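Local atomic coordinates of monalysin (Pseudomonas entomophila, PDB entry 4MKO), a protein that forms beta-barrel pores in host cell membranes, lysing cells and damaging the gut of infected Drosophila as a virulence factor. Residues N100-I103 with V104-S108; L199-D202 with T203-R206. All coordinates share one frame; numbering follows the deposited sequence. Where two conformers were deposited one is given.

Overall arrangement
Both contacts are local, each within one continuous run of chain, so neither closes a long loop and they do not cross. Coming from the N terminus, interaction 1 is met first, after strand 95-96, where a 3-10 turn passes into the short helix 103-107 and sits against strands 29-43 and 46-67. Interaction 2 follows later, beyond strand 173-191, at the start of helix 201-211, whose first turn packs on strands 46-67 and 173-191 and on helix 85-90. The two lie on opposite sides of the chain's centre, their own centres about 23 Å apart. Strand 46-67 is shared: Thr-52 and Pro-54 meet interaction 1 and, a little further along, Phe-56 and Tyr-58 interaction 2.

Interaction 1: N100-I103 with V104-S108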
ATOM      1  N   ASN A 100      15.758  -5.737   1.669  1.00  8.36           N
ATOM      2  CA  ASN A 100      15.478  -7.172   1.573  1.00  8.56           C
ATOM      3  C   ASN A 100      14.037  -7.562   1.929  1.00 10.82           C
ATOM      4  O   ASN A 100      13.641  -8.692   1.630  1.00 11.04           O
ATOM      5  CB  ASN A 100      16.484  -8.043   2.354  1.00 11.62           C
ATOM      6  CG  ASN A 100      16.685  -9.439   1.743  1.00 30.38           C
ATOM      7  OD1 ASN A 100      16.608  -9.646   0.516  1.00 24.50           O
ATOM      8  ND2 ASN A 100      16.955 -10.443   2.575  1.00 19.95           N
ATOM      9  N   ILE A 101      13.236  -6.622   2.460  1.00  8.86           N
ATOM     10  CA  ILE A 101      11.826  -6.898   2.766  1.00  8.75           C
ATOM     11  C   ILE A 101      11.098  -7.203   1.445  1.00 12.62           C
ATOM     12  O   ILE A 101      10.071  -7.876   1.463  1.00  9.62           O
ATOM     13  CB  ILE A 101      11.127  -5.736   3.527  1.00 11.30           C
ATOM     14  CG1 ILE A 101       9.707  -6.154   4.036  1.00 11.82           C
ATOM     15  CG2 ILE A 101      11.074  -4.445   2.704  1.00 10.14           C
ATOM     16  CD1 ILE A 101       9.026  -5.217   5.020  1.00 14.46           C
ATOM     17  N   ASP A 102      11.661  -6.733   0.293  1.00 10.44           N
ATOM     18  CA  ASP A 102      11.025  -6.924  -1.007  1.00 10.25           C
ATOM     19  C   ASP A 102      10.752  -8.381  -1.368  1.00 10.30           C
ATOM     20  O   ASP A 102       9.925  -8.624  -2.241  1.00  9.06           O
ATOM     21  CB  ASP A 102      11.769  -6.201  -2.130  1.00 12.63           C
ATOM     22  CG  ASP A 102      10.824  -5.838  -3.272  1.00 15.72           C
ATOM     23  OD1 ASP A 102       9.779  -5.216  -3.003  1.00 11.36           O
ATOM     24  OD2 ASP A 102      11.130  -6.189  -4.426  1.00 14.79           O
ATOM     25  N   ILE A 103      11.330  -9.367  -0.634  1.00  6.88           N
ATOM     26  CA  ILE A 103      10.966 -10.784  -0.838  1.00  7.01           C
ATOM     27  C   ILE A 103       9.438 -10.964  -0.635  1.00  8.88           C
ATOM     28  O   ILE A 103       8.873 -11.916  -1.170  1.00  8.32           O
ATOM     29  CB  ILE A 103      11.759 -11.787   0.048  1.00 10.17           C
ATOM     30  CG1 ILE A 103      11.446 -11.603   1.559  1.00  9.81           C
ATOM     31  CG2 ILE A 103      13.264 -11.732  -0.256  1.00 12.05           C
ATOM     32  CD1 ILE A 103      11.679 -12.844   2.384  1.00 13.55           C
ATOM     33  N   VAL A 104       8.781 -10.058   0.129  1.00  6.93           N
ATOM     34  CA  VAL A 104       7.327 -10.135   0.342  1.00  5.90           C
ATOM     35  C   VAL A 104       6.597  -9.937  -1.003  1.00 10.92           C
ATOM     36  O   VAL A 104       5.605 -10.615  -1.259  1.00 10.64           O
ATOM     37  CB  VAL A 104       6.793  -9.186   1.461  1.00  7.72           C
ATOM     38  CG1 VAL A 104       6.849  -7.715   1.057  1.00  6.69           C
ATOM     39  CG2 VAL A 104       5.374  -9.582   1.901  1.00  7.14           C
ATOM     40  N   ASN A 105       7.137  -9.059  -1.859  1.00  7.30           N
ATOM     41  CA  ASN A 105       6.576  -8.747  -3.177  1.00  7.46           C
ATOM     42  C   ASN A 105       6.846  -9.858  -4.154  1.00 10.98           C
ATOM     43  O   ASN A 105       5.916 -10.380  -4.780  1.00 10.34           O
ATOM     44  CB  ASN A 105       7.054  -7.377  -3.655  1.00  6.23           C
ATOM     45  CG  ASN A 105       6.273  -6.261  -2.997  1.00 13.08           C
ATOM     46  OD1 ASN A 105       5.093  -6.441  -2.632  1.00 11.27           O
ATOM     47  ND2 ASN A 105       6.889  -5.087  -2.855  1.00  8.10           N
ATOM     48  N   VAL A 106       8.095 -10.335  -4.182  1.00  9.37           N
ATOM     49  CA  VAL A 106       8.463 -11.442  -5.050  1.00 10.01           C
ATOM     50  C   VAL A 106       7.608 -12.692  -4.767  1.00 11.28           C
ATOM     51  O   VAL A 106       7.030 -13.247  -5.702  1.00  9.31           O
ATOM     52  CB  VAL A 106       9.990 -11.721  -5.017  1.00 14.37           C
ATOM     53  CG1 VAL A 106      10.348 -12.941  -5.869  1.00 14.84           C
ATOM     54  CG2 VAL A 106      10.771 -10.483  -5.468  1.00 14.12           C
ATOM     55  N   GLY A 107       7.452 -13.047  -3.484  1.00  8.53           N
ATOM     56  CA  GLY A 107       6.674 -14.206  -3.085  1.00  8.07           C
ATOM     57  C   GLY A 107       5.185 -14.052  -3.348  1.00 10.16           C
ATOM     58  O   GLY A 107       4.485 -15.051  -3.479  1.00 10.37           O
ATOM     59  N   SER A 108       4.703 -12.797  -3.434  1.00  7.15           N
ATOM     60  CA  SER A 108       3.282 -12.466  -3.690  1.00  6.09           C
ATOM     61  C   SER A 108       3.026 -12.166  -5.173  1.00 10.11           C
ATOM     62  O   SER A 108       1.912 -11.763  -5.532  1.00  8.84           O
ATOM     63  CB  SER A 108       2.865 -11.259  -2.852  1.00  6.54           C
ATOM     64  OG  SER A 108       3.008 -11.541  -1.469  1.00  7.20           O
TER
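Asp-102 and Asn-105 join side chain to side chain where a 3-10 segment that reaches to Asp-102 runs into the short helix 103-107. The backbone records the change of helix type. Val-104 N reaches back three residues to Ile-101 O at 2.9 Å. Asp-102 O takes one donor of each spacing: Asn-105 N at 2.8 Å, which stands above the carbonyl plane, and Val-106 N at 3.2 Å, which lies in it. Gly-107 N on Ile-103 O at 2.9 Å continues the alpha-helical spacing of four.

The CB of Asp-102 starts out away from the following turn, but CG lies roughly anti to the backbone N (chi1 -153°), and this swings the carboxylate back until OD1 meets Asn-105 ND2 at 2.9 Å. The amide nitrogen comes in nearly along the C-O axis of OD1, while the carboxylate and amide planes stand 78° apart. OD1 also accepts from Trp-120 NE1, and Asn-105 OD1 is hydrogen-bonded to Tyr-147 OH. Both ends of the buried amide are held, and the carboxylate, an acceptor, marks the end facing it as the nitrogen.

On another side of the helix, Val-104 places CG1 between its own N and carbonyl carbon, where the methyl lies 3.3 Å from Ile-101 O. Its touch on the Ile-101 side chain is looser, CG1 to CG1 at 4.4 Å. The sheet beneath, strands 29-43 and 46-67 of the aerolysin-like fold, seats this part of the inferred pore-forming region: Ile-101 rests on Ile-41 and Thr-52, Val-104 on Val-37 and Pro-54, and Ile-103 also meets Val-37. At the far end, Ser-108 turns its hydroxyl back and donates from OG to Val-104 O at 2.8 Å, while the same OG is hydrogen-bonded to Ile-35 N.

Interaction 2: L199-D202 with T203-R206; sequences LDWD and TVQR
Val-204 N, Gln-205 N and Arg-206 N donate back to Asp-200 O, Trp-201 O and Asp-202 O, each at 3.0 Å, and so lay down the first turn of helix 201-211. Asp-200 is its N-cap. Its CG sits between the backbone N and carbonyl carbon (chi1 60°), which carries OD1 over the start of the helix to accept from Thr-203 N at 3.0 Å and from Thr-203 OG1 at 2.8 Å. The backbone N arrives nearly along the C-O axis, the hydroxyl from above the carboxylate plane.

The extended side chain of Gln-205 lies over one face of the Trp-201 indole. Its CG lies 3.6 Å from the centroid of the six-membered ring, a CH-pi contact, and the amide follows flat above the ring system, the two planes 12° apart. NE2 then donates to Trp-201 O at 3.2 Å, so this carbonyl is gripped from opposite faces of its plane by the main-chain and side-chain nitrogens of one residue. Trp-201 NE1 is hydrogen-bonded to Ser-90 OG, and the ring packs on Tyr-58, Phe-87 and Leu-179, joining the helix start to strand 46-67, helix 85-90 and strand 173-191 of the aerolysin-like fold. Leu-199 CB meets Val-204 CG2 at 3.9 Å, both side chains leaning on Tyr-58.

Asp-202 is hydrogen-bonded through OD2 to Tyr-164 OH; its salt bridge to Arg-206 is weak and doubtful, the arginine having two conformers. The chemistry suggests a well-anchored helix start: a carboxylate probably favoured by the partial positive charge there, and a buried amide whose rotation is set by ring and carbonyl together.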
ATOM      1  N   LEU A 199      -9.958   6.557  -2.860  1.00 11.30           N
ATOM      2  CA  LEU A 199      -9.700   6.310  -1.456  1.00 10.57           C
ATOM      3  C   LEU A 199      -8.443   7.087  -1.079  1.00 14.61           C
ATOM      4  O   LEU A 199      -7.609   7.376  -1.946  1.00 14.36           O
ATOM      5  CB  LEU A 199      -9.454   4.809  -1.244  1.00 10.26           C
ATOM      6  CG  LEU A 199     -10.642   3.880  -1.544  1.00 13.39           C
ATOM      7  CD1 LEU A 199     -10.209   2.426  -1.543  1.00 13.26           C
ATOM      8  CD2 LEU A 199     -11.778   4.093  -0.541  1.00 13.59           C
ATOM      9  N   ASP A 200      -8.314   7.439   0.204  1.00 11.26           N
ATOM     10  CA  ASP A 200      -7.125   8.094   0.720  1.00 10.67           C
ATOM     11  C   ASP A 200      -6.560   7.247   1.874  1.00 12.37           C
ATOM     12  O   ASP A 200      -7.190   6.276   2.300  1.00 10.19           O
ATOM     13  CB  ASP A 200      -7.385   9.559   1.114  1.00 12.49           C
ATOM     14  CG  ASP A 200      -8.434   9.788   2.183  1.00 19.64           C
ATOM     15  OD1 ASP A 200      -8.619   8.895   3.044  1.00 18.21           O
ATOM     16  OD2 ASP A 200      -9.037  10.882   2.193  1.00 27.78           O
ATOM     17  N   TRP A 201      -5.370   7.607   2.355  1.00  9.68           N
ATOM     18  CA  TRP A 201      -4.666   6.843   3.372  1.00  7.84           C
ATOM     19  C   TRP A 201      -5.428   6.712   4.697  1.00  9.75           C
ATOM     20  O   TRP A 201      -5.437   5.629   5.274  1.00  7.76           O
ATOM     21  CB  TRP A 201      -3.272   7.428   3.568  1.00  6.68           C
ATOM     22  CG  TRP A 201      -2.375   6.653   4.483  1.00  6.51           C
ATOM     23  CD1 TRP A 201      -1.581   7.166   5.462  1.00  8.74           C
ATOM     24  CD2 TRP A 201      -2.147   5.233   4.480  1.00  5.30           C
ATOM     25  NE1 TRP A 201      -0.859   6.161   6.064  1.00  8.01           N
ATOM     26  CE2 TRP A 201      -1.165   4.967   5.461  1.00  8.35           C
ATOM     27  CE3 TRP A 201      -2.624   4.163   3.685  1.00  6.07           C
ATOM     28  CZ2 TRP A 201      -0.713   3.678   5.739  1.00  6.71           C
ATOM     29  CZ3 TRP A 201      -2.157   2.883   3.946  1.00  6.95           C
ATOM     30  CH2 TRP A 201      -1.247   2.643   4.995  1.00  7.54           C
ATOM     31  N   ASP A 202      -6.056   7.802   5.176  1.00  9.58           N
ATOM     32  CA  ASP A 202      -6.853   7.802   6.413  1.00  9.62           C
ATOM     33  C   ASP A 202      -8.000   6.789   6.308  1.00 10.67           C
ATOM     34  O   ASP A 202      -8.160   5.943   7.202  1.00  9.80           O
ATOM     35  CB  ASP A 202      -7.383   9.221   6.699  1.00 12.18           C
ATOM     36  CG  ASP A 202      -7.999   9.364   8.072  1.00 29.91           C
ATOM     37  OD1 ASP A 202      -9.225   9.131   8.202  1.00 32.59           O
ATOM     38  OD2 ASP A 202      -7.258   9.701   9.020  1.00 36.07           O
ATOM     39  N   THR A 203      -8.754   6.832   5.193  1.00  7.50           N
ATOM     40  CA  THR A 203      -9.882   5.939   4.924  1.00  7.08           C
ATOM     41  C   THR A 203      -9.420   4.475   4.857  1.00  8.72           C
ATOM     42  O   THR A 203     -10.054   3.606   5.459  1.00  7.63           O
ATOM     43  CB  THR A 203     -10.641   6.372   3.658  1.00 14.23           C
ATOM     44  OG1 THR A 203     -11.070   7.722   3.831  1.00 16.43           O
ATOM     45  CG2 THR A 203     -11.855   5.478   3.358  1.00 12.71           C
ATOM     46  N   VAL A 204      -8.337   4.201   4.109  1.00  5.46           N
ATOM     47  CA  VAL A 204      -7.813   2.838   3.968  1.00  4.51           C
ATOM     48  C   VAL A 204      -7.407   2.263   5.325  1.00  7.65           C
ATOM     49  O   VAL A 204      -7.748   1.125   5.601  1.00  6.93           O
ATOM     50  CB  VAL A 204      -6.687   2.745   2.891  1.00  7.98           C
ATOM     51  CG1 VAL A 204      -5.995   1.376   2.898  1.00  7.78           C
ATOM     52  CG2 VAL A 204      -7.268   3.023   1.502  1.00  7.77           C
ATOM     53  N   GLN A 205      -6.659   3.021   6.156  1.00  5.89           N
ATOM     54  CA  GLN A 205      -6.234   2.510   7.470  1.00  5.45           C
ATOM     55  C   GLN A 205      -7.422   2.260   8.371  1.00  9.36           C
ATOM     56  O   GLN A 205      -7.463   1.204   9.002  1.00  9.43           O
ATOM     57  CB  GLN A 205      -5.280   3.472   8.171  1.00  6.77           C
ATOM     58  CG  GLN A 205      -3.914   3.564   7.510  1.00  6.73           C
ATOM     59  CD  GLN A 205      -3.159   4.686   8.169  1.00 11.67           C
ATOM     60  OE1 GLN A 205      -2.333   4.464   9.062  1.00  8.98           O
ATOM     61  NE2 GLN A 205      -3.444   5.911   7.738  1.00  8.98           N
ATOM     62  N   ARG A 206      -8.396   3.210   8.414  1.00  6.31           N
ATOM     63  CA  ARG A 206      -9.583   3.053   9.255  0.51  6.59           C
ATOM     64  C   ARG A 206     -10.335   1.769   8.872  1.00 10.28           C
ATOM     65  O   ARG A 206     -10.627   0.950   9.745  1.00 10.17           O
ATOM     66  CB  ARG A 206     -10.507   4.282   9.141  0.51  7.80           C
ATOM     67  CG  ARG A 206     -11.657   4.314  10.161  0.51 13.88           C
ATOM     68  CD  ARG A 206     -12.827   5.209   9.739  0.51 17.13           C
ATOM     69  NE  ARG A 206     -12.398   6.489   9.169  0.51 19.01           N
ATOM     70  CZ  ARG A 206     -12.615   6.867   7.913  0.51 32.66           C
ATOM     71  NH1 ARG A 206     -13.296   6.084   7.084  0.51 16.40           N
ATOM     72  NH2 ARG A 206     -12.167   8.037   7.478  0.51 26.73           N
TER